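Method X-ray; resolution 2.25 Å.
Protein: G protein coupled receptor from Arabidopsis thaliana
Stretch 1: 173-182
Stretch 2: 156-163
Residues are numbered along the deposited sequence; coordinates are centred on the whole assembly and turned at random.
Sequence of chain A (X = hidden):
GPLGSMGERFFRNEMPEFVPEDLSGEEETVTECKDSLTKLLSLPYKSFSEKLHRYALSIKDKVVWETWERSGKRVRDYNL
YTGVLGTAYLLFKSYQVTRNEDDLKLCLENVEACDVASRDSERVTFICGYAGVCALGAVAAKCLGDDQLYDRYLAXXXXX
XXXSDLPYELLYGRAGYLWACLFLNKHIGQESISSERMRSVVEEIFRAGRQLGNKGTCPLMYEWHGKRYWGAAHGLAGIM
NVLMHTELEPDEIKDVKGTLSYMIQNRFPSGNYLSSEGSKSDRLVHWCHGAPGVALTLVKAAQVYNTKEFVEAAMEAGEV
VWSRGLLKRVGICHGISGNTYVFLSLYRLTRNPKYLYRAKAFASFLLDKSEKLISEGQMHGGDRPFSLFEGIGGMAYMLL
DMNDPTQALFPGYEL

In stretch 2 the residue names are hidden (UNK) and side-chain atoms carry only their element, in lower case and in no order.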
# COMPACT_ATOMS: atom_id res chain seq x y z
N GLY A 173 -8.07 -13.66 -0.31
CA GLY A 173 -9.46 -13.76 -0.01
C GLY A 173 -10.36 -12.72 -0.58
O GLY A 173 -10.03 -11.95 -1.49
N ARG A 174 -11.56 -12.74 -0.05
CA ARG A 174 -12.64 -11.93 -0.49
C ARG A 174 -12.38 -10.42 -0.32
O ARG A 174 -12.80 -9.67 -1.15
CB ARG A 174 -13.94 -12.35 0.28
CG ARG A 174 -14.75 -13.49 -0.41
CD ARG A 174 -15.98 -13.97 0.46
NE ARG A 174 -15.62 -15.16 1.21
CZ ARG A 174 -15.83 -16.40 0.79
NH1 ARG A 174 -16.43 -16.62 -0.35
NH2 ARG A 174 -15.39 -17.41 1.51
N ALA A 175 -11.76 -9.97 0.77
CA ALA A 175 -11.49 -8.53 0.90
C ALA A 175 -10.67 -8.09 -0.34
O ALA A 175 -10.98 -7.07 -0.97
CB ALA A 175 -10.74 -8.22 2.21
N GLY A 176 -9.71 -8.93 -0.74
CA GLY A 176 -8.89 -8.77 -1.93
C GLY A 176 -9.60 -8.66 -3.27
O GLY A 176 -9.23 -7.83 -4.12
N TYR A 177 -10.60 -9.51 -3.50
CA TYR A 177 -11.34 -9.43 -4.73
C TYR A 177 -12.20 -8.16 -4.65
O TYR A 177 -12.40 -7.42 -5.63
CB TYR A 177 -12.20 -10.68 -4.86
CG TYR A 177 -13.32 -10.49 -5.82
CD1 TYR A 177 -13.10 -10.61 -7.20
CD2 TYR A 177 -14.58 -10.18 -5.40
CE1 TYR A 177 -14.13 -10.42 -8.12
CE2 TYR A 177 -15.67 -9.97 -6.36
CZ TYR A 177 -15.41 -10.10 -7.70
OH TYR A 177 -16.40 -9.86 -8.65
N LEU A 178 -12.78 -7.93 -3.49
CA LEU A 178 -13.71 -6.81 -3.29
C LEU A 178 -12.96 -5.47 -3.46
O LEU A 178 -13.47 -4.54 -4.08
CB LEU A 178 -14.28 -6.88 -1.88
CG LEU A 178 -15.12 -5.70 -1.39
CD1 LEU A 178 -16.32 -5.47 -2.37
CD2 LEU A 178 -15.59 -5.94 0.04
N TRP A 179 -11.74 -5.41 -2.90
CA TRP A 179 -10.84 -4.28 -3.17
C TRP A 179 -10.71 -3.93 -4.70
O TRP A 179 -10.89 -2.77 -5.07
CB TRP A 179 -9.47 -4.48 -2.48
CG TRP A 179 -8.66 -3.15 -2.31
CD1 TRP A 179 -8.49 -2.42 -1.15
CD2 TRP A 179 -7.97 -2.41 -3.35
NE1 TRP A 179 -7.72 -1.31 -1.39
CE2 TRP A 179 -7.40 -1.27 -2.74
CE3 TRP A 179 -7.76 -2.62 -4.74
CZ2 TRP A 179 -6.60 -0.30 -3.47
CZ3 TRP A 179 -6.97 -1.68 -5.48
CH2 TRP A 179 -6.39 -0.53 -4.81
N ALA A 180 -10.51 -4.94 -5.56
CA ALA A 180 -10.40 -4.76 -7.01
C ALA A 180 -11.63 -4.17 -7.63
O ALA A 180 -11.53 -3.37 -8.59
CB ALA A 180 -10.09 -6.10 -7.72
N CYS A 181 -12.79 -4.65 -7.16
CA CYS A 181 -14.06 -4.13 -7.61
C CYS A 181 -14.11 -2.64 -7.26
O CYS A 181 -14.45 -1.87 -8.08
CB CYS A 181 -15.25 -4.83 -6.91
SG CYS A 181 -15.34 -6.64 -7.21
N LEU A 182 -13.90 -2.29 -5.98
CA LEU A 182 -13.93 -0.88 -5.55
C LEU A 182 -12.97 -0.05 -6.39
O LEU A 182 -13.33 0.94 -6.90
CB LEU A 182 -13.60 -0.78 -4.10
CG LEU A 182 -14.65 -1.45 -3.19
CD1 LEU A 182 -14.12 -1.63 -1.80
CD2 LEU A 182 -16.00 -0.64 -3.21
N UNK A 156 -13.67 -10.13 -18.77
CA UNK A 156 -12.86 -11.07 -18.05
C UNK A 156 -13.01 -10.83 -16.56
O UNK A 156 -13.04 -11.79 -15.76
c UNK A 156 -9.81 -10.84 -20.38
n UNK A 156 -9.51 -11.17 -21.78
c UNK A 156 -8.67 -10.47 -22.55
n UNK A 156 -8.45 -10.83 -23.81
n UNK A 156 -8.04 -9.39 -22.06
c UNK A 156 -11.40 -10.97 -18.45
c UNK A 156 -11.11 -11.50 -19.85
N UNK A 157 -13.14 -9.57 -16.17
CA UNK A 157 -13.21 -9.33 -14.75
C UNK A 157 -14.57 -9.92 -14.24
O UNK A 157 -14.63 -10.59 -13.24
c UNK A 157 -13.86 -8.11 -12.03
c UNK A 157 -11.85 -6.51 -11.14
c UNK A 157 -13.00 -7.56 -12.95
c UNK A 157 -12.68 -7.08 -10.24
c UNK A 157 -11.98 -6.76 -12.48
c UNK A 157 -13.70 -7.87 -10.67
c UNK A 157 -13.15 -7.84 -14.43
N UNK A 158 -15.63 -9.63 -14.96
CA UNK A 158 -16.98 -10.10 -14.65
C UNK A 158 -17.18 -11.63 -14.69
O UNK A 158 -18.18 -12.13 -14.12
c UNK A 158 -19.19 -7.46 -16.27
c UNK A 158 -17.94 -9.44 -15.61
n UNK A 158 -20.48 -5.76 -18.12
n UNK A 158 -20.55 -4.11 -16.52
c UNK A 158 -18.20 -7.96 -15.30
n UNK A 158 -19.58 -6.10 -16.00
c UNK A 158 -20.20 -5.32 -16.88
N UNK A 159 -16.24 -12.35 -15.34
CA UNK A 159 -16.24 -13.83 -15.35
C UNK A 159 -15.65 -14.46 -14.09
O UNK A 159 -15.77 -15.69 -13.84
N UNK A 160 -15.01 -13.64 -13.26
CA UNK A 160 -14.42 -14.19 -12.04
C UNK A 160 -15.49 -14.71 -11.08
O UNK A 160 -16.49 -14.04 -10.84
c UNK A 160 -11.43 -11.62 -11.91
c UNK A 160 -13.04 -13.60 -9.96
c UNK A 160 -13.45 -13.15 -11.34
c UNK A 160 -12.17 -12.95 -12.18
N UNK A 161 -15.26 -15.89 -10.52
CA UNK A 161 -16.15 -16.44 -9.52
C UNK A 161 -15.40 -16.82 -8.26
O UNK A 161 -14.22 -17.20 -8.32
c UNK A 161 -17.65 -17.47 -11.38
n UNK A 161 -18.59 -14.40 -12.63
c UNK A 161 -18.96 -16.77 -11.07
n UNK A 161 -19.61 -16.49 -12.36
c UNK A 161 -16.85 -17.70 -10.08
c UNK A 161 -19.43 -15.39 -13.08
n UNK A 161 -20.03 -15.29 -14.27
N UNK A 162 -16.06 -16.73 -7.11
CA UNK A 162 -15.39 -17.00 -5.85
C UNK A 162 -15.74 -18.37 -5.31
O UNK A 162 -16.89 -18.54 -4.91
c UNK A 162 -15.79 -14.52 -5.30
c UNK A 162 -15.80 -15.97 -4.80
c UNK A 162 -16.44 -13.62 -4.26
c UNK A 162 -14.34 -14.08 -5.57
N UNK A 163 -14.77 -19.31 -5.24
CA UNK A 163 -15.09 -20.60 -4.56
C UNK A 163 -15.59 -20.39 -3.14
O UNK A 163 -15.12 -19.48 -2.48
c UNK A 163 -12.77 -20.59 -5.34
c UNK A 163 -13.75 -21.34 -4.51
c UNK A 163 -13.33 -19.19 -5.57
O HOH W 1 -16.50 -11.13 -10.91

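Position 156 carries three carbons, a nitrogen, and then a carbon bearing two more nitrogens: a guanidinium, hence R156. Its side chain stays well clear of stretch 1, in a helix that begins earlier in the chain.

Position 157 has one carbon followed by a ring of six carbons with no oxygen on it; the ring touches Y177, A180 and C181. This is F157. Its CA-to-CB bond points sideways, but the t rotamer brings the ring up to the helix. CZ lies 3.7 Å from A180 CB, which meets the ring at its edge, and CE1 is 3.6 Å from Y177 CE1 and 4.0 Å from C181 SG. The Y177 and F157 rings meet obliquely, with their planes at 50°.

At position 158 the side chain again runs through three carbons and a nitrogen to a carbon with two nitrogens. This is R158, pointing away from stretch 1 and bonded elsewhere in the structure.

Position 159 has no side-chain atoms, so it is G159. Stretch 1 does not explain the absence: a CB would have room here.

Position 160 shows four carbons, forked at the first, with one arm two carbons long; it points toward stretch 1 and touches the Y177 ring. This is I160, which sets CG2 3.8 Å from Y177 CE1. Its backbone N donates to F157 O at 3.1 Å, closing a tight turn of the backbone.

Position 161 is a third chain of three carbons, a nitrogen and a carbon with two nitrogens, R161. Its NH1 donates back to R158 O at 2.7 Å and to I160 O at 2.8 Å, so the exposed side chain ties the turn together without touching stretch 1.

Position 162 has four carbons forked at the second; one end carbon lies over a face of the Y177 ring and the other approaches R174. This is L162, pointing toward the helix, with CD2 4.0 Å from the centroid of the Y177 ring and CD1 4.2 Å from R174 CG.

Position 163 has three carbons closing a ring onto the backbone nitrogen; the ring stays off stretch 1, but the carbonyl O lies 3.8 Å from R174 NH1. This is P163.

The contact works around Y177, which F157, I160 and L162 all touch. No direct hydrogen bond crosses between the stretches; the direct side-chain contacts are mainly apolar. The buried tyrosine hydroxyl is nevertheless served: Y177 OH donates to water 1 at 2.6 Å, and that water donates to F157 O at 3.0 Å and I160 O at 2.9 Å. The rule to read is an aromatic ring packed by apolar side chains, with its polar tip linked through one water to two backbone carbonyls, those of F157 and I160.

Stretch 2 156-163: RFRGIRLP
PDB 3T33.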